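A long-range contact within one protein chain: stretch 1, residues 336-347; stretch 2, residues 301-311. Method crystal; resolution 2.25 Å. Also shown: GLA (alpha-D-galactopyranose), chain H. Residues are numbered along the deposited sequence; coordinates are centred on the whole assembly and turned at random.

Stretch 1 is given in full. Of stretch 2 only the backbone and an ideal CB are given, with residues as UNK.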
# COMPACT_ATOMS: atom_id res chain seq x y z
N ALA A 336 6.03 16.68 35.47
CA ALA A 336 5.21 17.89 35.43
C ALA A 336 3.73 17.57 35.24
O ALA A 336 2.86 18.34 35.66
CB ALA A 336 5.70 18.79 34.30
N HIS A 337 3.44 16.45 34.59
CA HIS A 337 2.05 16.11 34.30
C HIS A 337 1.46 15.02 35.19
O HIS A 337 0.34 14.60 34.97
CB HIS A 337 1.85 15.81 32.82
CG HIS A 337 2.07 17.01 31.95
ND1 HIS A 337 1.16 18.04 31.86
CD2 HIS A 337 3.12 17.38 31.18
CE1 HIS A 337 1.62 18.97 31.05
NE2 HIS A 337 2.81 18.59 30.62
N GLY A 338 2.20 14.62 36.22
CA GLY A 338 1.64 13.73 37.22
C GLY A 338 2.46 12.49 37.50
O GLY A 338 2.10 11.69 38.36
N ALA A 339 3.57 12.31 36.79
CA ALA A 339 4.40 11.12 36.98
C ALA A 339 5.18 11.18 38.30
O ALA A 339 5.83 12.18 38.59
CB ALA A 339 5.35 10.94 35.80
N ASP A 340 5.10 10.12 39.08
CA ASP A 340 5.83 10.04 40.35
C ASP A 340 6.94 8.99 40.28
O ASP A 340 7.49 8.58 41.30
CB ASP A 340 4.89 9.75 41.52
CG ASP A 340 4.26 11.01 42.10
OD1 ASP A 340 4.52 12.10 41.54
OD2 ASP A 340 3.52 10.91 43.10
N THR A 341 7.24 8.56 39.07
CA THR A 341 8.42 7.74 38.82
C THR A 341 8.97 8.16 37.46
O THR A 341 8.23 8.66 36.61
CB THR A 341 8.08 6.23 38.75
OG1 THR A 341 7.37 5.95 37.55
CG2 THR A 341 7.25 5.79 39.93
N VAL A 342 10.27 7.98 37.27
CA VAL A 342 10.81 7.97 35.91
C VAL A 342 11.65 6.72 35.67
O VAL A 342 12.71 6.52 36.27
CB VAL A 342 11.53 9.30 35.48
CG1 VAL A 342 11.26 10.42 36.46
CG2 VAL A 342 12.99 9.08 35.26
N MET A 343 11.14 5.86 34.80
CA MET A 343 11.75 4.57 34.56
C MET A 343 11.93 4.32 33.07
O MET A 343 11.20 4.88 32.24
CB MET A 343 10.92 3.49 35.24
CG MET A 343 10.84 3.71 36.73
SD MET A 343 9.51 2.88 37.61
CE MET A 343 9.82 1.14 37.26
N PHE A 344 12.92 3.49 32.73
CA PHE A 344 13.35 3.30 31.36
C PHE A 344 13.04 1.90 30.85
O PHE A 344 12.96 0.94 31.63
CB PHE A 344 14.89 3.42 31.25
CG PHE A 344 15.44 4.78 31.59
CD1 PHE A 344 15.24 5.86 30.73
CD2 PHE A 344 16.18 4.98 32.75
CE1 PHE A 344 15.74 7.12 31.03
CE2 PHE A 344 16.70 6.23 33.07
CZ PHE A 344 16.48 7.31 32.20
N PHE A 345 12.90 1.78 29.53
CA PHE A 345 13.34 0.56 28.87
C PHE A 345 14.63 0.91 28.14
O PHE A 345 14.65 1.88 27.38
CB PHE A 345 12.31 0.03 27.87
CG PHE A 345 12.69 -1.31 27.28
CD1 PHE A 345 12.28 -2.49 27.87
CD2 PHE A 345 13.50 -1.37 26.16
CE1 PHE A 345 12.65 -3.73 27.34
CE2 PHE A 345 13.88 -2.60 25.61
CZ PHE A 345 13.45 -3.78 26.21
N GLN A 346 15.73 0.19 28.38
CA GLN A 346 15.90 -0.74 29.49
C GLN A 346 17.25 -0.41 30.14
O GLN A 346 17.96 0.47 29.66
CB GLN A 346 15.86 -2.19 29.02
CG GLN A 346 16.82 -2.53 27.88
CD GLN A 346 16.82 -4.03 27.53
OE1 GLN A 346 16.76 -4.87 28.42
NE2 GLN A 346 16.87 -4.35 26.23
N LEU A 347 17.60 -1.11 31.21
CA LEU A 347 18.82 -0.78 31.95
C LEU A 347 20.13 -1.23 31.26
O LEU A 347 21.17 -0.59 31.40
CB LEU A 347 18.73 -1.28 33.39
CG LEU A 347 17.57 -0.68 34.19
CD1 LEU A 347 17.73 -0.94 35.68
CD2 LEU A 347 17.49 0.83 33.92
N UNK A 301 -5.04 11.24 39.85
CA UNK A 301 -4.05 10.49 40.60
C UNK A 301 -2.73 10.41 39.83
O UNK A 301 -2.71 10.16 38.62
CB UNK A 301 -4.57 9.09 40.91
N UNK A 302 -1.62 10.66 40.53
CA UNK A 302 -0.32 10.61 39.84
C UNK A 302 -0.08 9.21 39.28
O UNK A 302 -0.64 8.24 39.79
CB UNK A 302 0.81 11.00 40.79
N UNK A 303 0.74 9.10 38.23
CA UNK A 303 0.97 7.79 37.61
C UNK A 303 2.46 7.42 37.59
O UNK A 303 3.31 8.22 37.95
CB UNK A 303 0.41 7.78 36.18
N UNK A 304 2.75 6.20 37.16
CA UNK A 304 4.12 5.78 36.88
C UNK A 304 4.45 6.02 35.42
O UNK A 304 3.65 5.68 34.54
CB UNK A 304 4.32 4.31 37.24
N UNK A 305 5.60 6.62 35.15
CA UNK A 305 6.24 6.51 33.85
C UNK A 305 6.97 5.18 34.00
O UNK A 305 7.96 5.08 34.74
CB UNK A 305 7.16 7.69 33.51
N UNK A 306 6.44 4.14 33.34
CA UNK A 306 7.05 2.82 33.45
C UNK A 306 8.20 2.72 32.48
O UNK A 306 9.21 2.09 32.78
CB UNK A 306 6.03 1.71 33.19
N UNK A 307 8.06 3.34 31.31
CA UNK A 307 9.14 3.33 30.32
C UNK A 307 9.28 4.60 29.50
O UNK A 307 8.35 5.40 29.36
CB UNK A 307 8.93 2.16 29.36
N UNK A 308 10.47 4.73 28.93
CA UNK A 308 10.85 5.73 27.94
C UNK A 308 12.26 5.26 27.60
O UNK A 308 12.89 4.56 28.40
CB UNK A 308 10.78 7.17 28.45
N UNK A 309 12.78 5.61 26.43
CA UNK A 309 14.16 5.23 26.16
C UNK A 309 15.13 6.26 26.75
O UNK A 309 14.82 7.45 26.79
CB UNK A 309 14.39 5.09 24.65
N UNK A 310 16.28 5.79 27.26
CA UNK A 310 17.32 6.76 27.66
C UNK A 310 18.02 7.41 26.46
O UNK A 310 18.70 8.43 26.63
CB UNK A 310 18.36 6.07 28.54
N UNK A 311 17.86 6.84 25.26
CA UNK A 311 18.44 7.40 24.05
C UNK A 311 17.57 7.20 22.81
O UNK A 311 16.57 7.91 22.62
CB UNK A 311 19.82 6.78 23.81
C1 GLA H . 7.28 -1.15 24.89
C2 GLA H . 7.49 -2.48 25.65
C3 GLA H . 8.95 -2.72 26.06
C4 GLA H . 9.82 -2.46 24.83
C5 GLA H . 9.52 -1.07 24.27
C6 GLA H . 10.45 -0.81 23.09
O1 GLA H . 7.40 0.04 25.68
O2 GLA H . 6.68 -2.52 26.82
O3 GLA H . 9.18 -4.07 26.50
O4 GLA H . 9.46 -3.45 23.87
O5 GLA H . 8.17 -1.04 23.79
O6 GLA H . 10.48 0.59 22.79

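Position 301 has its CA-to-CB bond pointing away from stretch 1, with nothing of that stretch within 5.5 Å of the ideal CB. Many side chains would suit. It is Gln 301, which makes no contact here.

Position 302 points toward stretch 1. Its ideal CB lies 2.8 Å from Gly 338 O, a clash that any CB must ease by a small shift, and 3.6 Å from Asp 340 OD2. The space beyond is limited. Phi is -60° and psi 155°, which proline accepts. It is Pro 302. Its CB stands 3.1 Å from Gly 338 O.

Position 303 pairs with Ala 339 in a parallel bridge. Its N donates to Gly 338 O at 2.9 Å, and its O accepts from Asp 340 N at 2.8 Å. The CB shares a sheet face with the Ala 339 side chain. Gly 338 has no side chain, so a flat or long apolar group could lie over its backbone. The residue is Phe 303. Its ring has Gly 338 C and Ala 339 N over one face and His 337 O at its edge. Phe 303 CE1 reaches Ala 339 CB at 3.4 Å. An ideal CB on Gly 338 would sit a tight 3.2 Å from Phe 303 CE2.

Position 304 points away overall, yet its ideal CB is 3.5 Å from Thr 341 OG1. Met 343 SD is 5.4 Å from the ideal CB of position 304, so a flexible apolar chain is one choice among several. It is Met 304, whose CE meets Met 343 SD at 3.8 Å.

Position 305 shares its face with Ala 339 and Val 342. Its ideal CB is 4.4 Å from Ala 339 CB, so valine, isoleucine or leucine would suit. The backbone O accepts from Thr 341 OG1 at 3.0 Å and, weakly, from Met 343 N at 3.3 Å. The residue is Leu 305; its CD1 lies 4.2 Å from Val 342 CB.

Position 306 points away. Many side chains would suit, including long apolar ones that can curl back to Met 343. It is Met 306, whose SD comes within 3.9 Å of Met 343 CE.

Position 307 points sideways, near the backbone of Phe 345 and on the side of the sugar. A polar or acidic chain could reach the sugar hydroxyls. Glu 307 does so: GLA O1 donates to Glu 307 OE1 at a very short 2.4 Å, and GLA O2 to Glu 307 OE2 at 2.8 Å.

Position 308 is sideways, with the Phe 344 ring and Val 342 within reach of a long chain, polar or apolar. Its O accepts from Phe 345 N at 3.0 Å. In Gln 308, NE2 lies 3.4 Å from Phe 344 CE1.

Position 309 points away overall. Many would suit; a short hydroxyl chain could take the N-H of 311. Thr 309 OG1 does, at 2.9 Å from that N.

Position 310 has its ideal CB 3.8 Å from Phe 344 CE1, and phi is -73°. Proline or another apolar residue fits. In Pro 310, CB sits over the ring face, 4.2 Å from the Phe 344 centroid.

Position 311 has room for a CB, but phi -145° and psi -102° favour glycine. It is Gly 311.

Stretch 2 301-311: QPFMLMEQTPG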
# COMPACT_ATOMS: atom_id res chain seq x y z
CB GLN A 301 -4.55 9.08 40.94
CG GLN A 301 -3.57 8.27 41.76
CD GLN A 301 -4.08 6.87 42.04
OE1 GLN A 301 -5.28 6.65 42.17
NE2 GLN A 301 -3.15 5.90 42.13
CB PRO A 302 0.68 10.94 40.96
CG PRO A 302 -0.12 11.76 41.94
CD PRO A 302 -1.50 11.16 41.91
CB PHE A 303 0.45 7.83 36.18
CG PHE A 303 1.06 8.91 35.36
CD1 PHE A 303 2.25 8.70 34.68
CD2 PHE A 303 0.46 10.17 35.29
CE1 PHE A 303 2.83 9.71 33.94
CE2 PHE A 303 1.04 11.18 34.56
CZ PHE A 303 2.22 10.95 33.88
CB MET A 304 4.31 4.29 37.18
CG MET A 304 4.01 3.86 38.60
SD MET A 304 4.19 2.08 38.86
CE MET A 304 5.95 1.83 38.52
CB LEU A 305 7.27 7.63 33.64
CG LEU A 305 7.62 8.22 32.27
CD1 LEU A 305 9.14 8.40 32.09
CD2 LEU A 305 7.02 7.44 31.11
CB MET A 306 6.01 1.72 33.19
CG MET A 306 6.54 0.29 33.33
SD MET A 306 6.87 -0.19 35.04
CE MET A 306 5.23 -0.11 35.76
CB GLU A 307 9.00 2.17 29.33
CG GLU A 307 8.72 0.81 29.91
CD GLU A 307 8.34 -0.15 28.80
OE1 GLU A 307 8.82 0.09 27.67
OE2 GLU A 307 7.58 -1.12 29.04
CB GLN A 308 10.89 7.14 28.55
CG GLN A 308 11.95 7.33 29.64
CD GLN A 308 12.03 8.76 30.19
OE1 GLN A 308 11.38 9.67 29.69
NE2 GLN A 308 12.83 8.95 31.22
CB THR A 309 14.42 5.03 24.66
OG1 THR A 309 15.83 4.86 24.45
CG2 THR A 309 13.94 6.22 23.87
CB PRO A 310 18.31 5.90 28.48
CG PRO A 310 18.01 4.49 28.14
CD PRO A 310 16.56 4.42 27.74
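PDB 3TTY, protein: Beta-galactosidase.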